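Local atomic coordinates of DNA repair protein RecN (Deinococcus radiodurans, PDB entry 4ABX), a protein that probably takes part in the recombinational repair of damaged DNA as an ATP-binding, SMC-like protein, of which this chain is the coiled-coil domain. Residues Ser45-His48 against Thr49-Gln52. Sequence-based numbering, arbitrary orientation.
Sequences SNLH and TIAQ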
loop_
_atom_site.group_PDB
_atom_site.type_symbol
_atom_site.label_atom_id
_atom_site.label_comp_id
_atom_site.label_asym_id
_atom_site.label_seq_id
_atom_site.Cartn_x
_atom_site.Cartn_y
_atom_site.Cartn_z
ATOM N N SER A 45 -5.530 6.447 30.281
ATOM C CA SER A 45 -5.917 5.495 29.249
ATOM C C SER A 45 -6.081 6.224 27.917
ATOM O O SER A 45 -5.626 5.749 26.877
ATOM C CB SER A 45 -7.212 4.769 29.624
ATOM O OG SER A 45 -7.560 3.822 28.625
ATOM N N ASN A 46 -6.721 7.388 27.952
ATOM C CA ASN A 46 -6.904 8.171 26.731
ATOM C C ASN A 46 -5.590 8.611 26.095
ATOM O O ASN A 46 -5.460 8.594 24.871
ATOM C CB ASN A 46 -7.823 9.366 26.976
ATOM C CG ASN A 46 -9.252 8.944 27.196
ATOM O OD1 ASN A 46 -9.559 7.752 27.168
ATOM N ND2 ASN A 46 -10.134 9.909 27.427
ATOM N N LEU A 47 -4.614 8.985 26.925
ATOM C CA LEU A 47 -3.289 9.327 26.413
ATOM C C LEU A 47 -2.646 8.107 25.749
ATOM O O LEU A 47 -1.967 8.230 24.732
ATOM C CB LEU A 47 -2.380 9.882 27.514
ATOM C CG LEU A 47 -2.718 11.275 28.060
ATOM C CD1 LEU A 47 -1.795 11.639 29.210
ATOM C CD2 LEU A 47 -2.634 12.325 26.960
ATOM N N HIS A 48 -2.871 6.932 26.324
ATOM C CA HIS A 48 -2.367 5.690 25.742
ATOM C C HIS A 48 -2.992 5.422 24.376
ATOM O O HIS A 48 -2.307 5.041 23.428
ATOM C CB HIS A 48 -2.646 4.508 26.665
ATOM C CG HIS A 48 -2.257 3.186 26.079
ATOM N ND1 HIS A 48 -0.944 2.833 25.847
ATOM C CD2 HIS A 48 -3.008 2.139 25.667
ATOM C CE1 HIS A 48 -0.905 1.620 25.323
ATOM N NE2 HIS A 48 -2.141 1.178 25.200
ATOM N N THR A 49 -4.302 5.610 24.286
ATOM C CA THR A 49 -5.016 5.420 23.033
ATOM C C THR A 49 -4.472 6.320 21.923
ATOM O O THR A 49 -4.239 5.868 20.798
ATOM C CB THR A 49 -6.513 5.678 23.222
ATOM O OG1 THR A 49 -7.047 4.685 24.103
ATOM C CG2 THR A 49 -7.245 5.617 21.885
ATOM N N ILE A 50 -4.272 7.594 22.252
ATOM C CA ILE A 50 -3.732 8.575 21.316
ATOM C C ILE A 50 -2.347 8.170 20.810
ATOM O O ILE A 50 -2.068 8.235 19.611
ATOM C CB ILE A 50 -3.642 9.979 21.971
ATOM C CG1 ILE A 50 -5.036 10.486 22.346
ATOM C CG2 ILE A 50 -2.964 10.973 21.034
ATOM C CD1 ILE A 50 -5.023 11.727 23.219
ATOM N N ALA A 51 -1.480 7.751 21.725
ATOM C CA ALA A 51 -0.109 7.400 21.366
ATOM C C ALA A 51 -0.077 6.124 20.535
ATOM O O ALA A 51 0.711 5.997 19.594
ATOM C CB ALA A 51 0.746 7.241 22.611
ATOM N N GLN A 52 -0.937 5.179 20.897
ATOM C CA GLN A 52 -1.045 3.912 20.179
ATOM C C GLN A 52 -1.637 4.152 18.787
ATOM O O GLN A 52 -1.256 3.502 17.812
ATOM C CB GLN A 52 -1.922 2.948 20.979
ATOM C CG GLN A 52 -1.829 1.491 20.571
ATOM C CD GLN A 52 -2.552 0.578 21.549
ATOM O OE1 GLN A 52 -1.996 -0.418 22.017
ATOM N NE2 GLN A 52 -3.800 0.918 21.870
HETATM O O HOH W 1 -8.822 5.170 25.860
#
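Thr49 N donates to Ser45 O at 2.9 Å and Gln52 N to His48 O at the same 2.9 Å, the outer two of four consecutive i to i+4 bonds in about two unbroken turns of alpha-helix. Between them, Ile50 N reaches Asn46 O and Ala51 N reaches Leu47 O. This segment belongs to helix 33-63 of the RecN coiled-coil domain, an elongated, nearly all-helical piece of the SMC-like protein. On one flank a water ties three side chains together: it donates to Asn46 OD1 at 3.0 Å, lies an unusually short 2.5 Å from Thr49 OG1 and is weakly bonded to Ser45 OG. Thr49 can join because OG1 sits beside its own backbone N (chi1 -65°), turned back over the preceding turn. Asn46, Thr49 and Ile50 also pack on Tyr85, Ala81 and Asp86 of the second subunit, respectively, while Leu47 touches Ala119 and Ala51 touches Ser117 of their own chain. Leu47 CD2 and Ile50 CD1 meet loosely at 4.5 Å. On the exposed side, the His48 imidazole and the Gln52 amide, their planes 60° apart, bring His48 NE2 to 3.6 Å from Gln52 OE1.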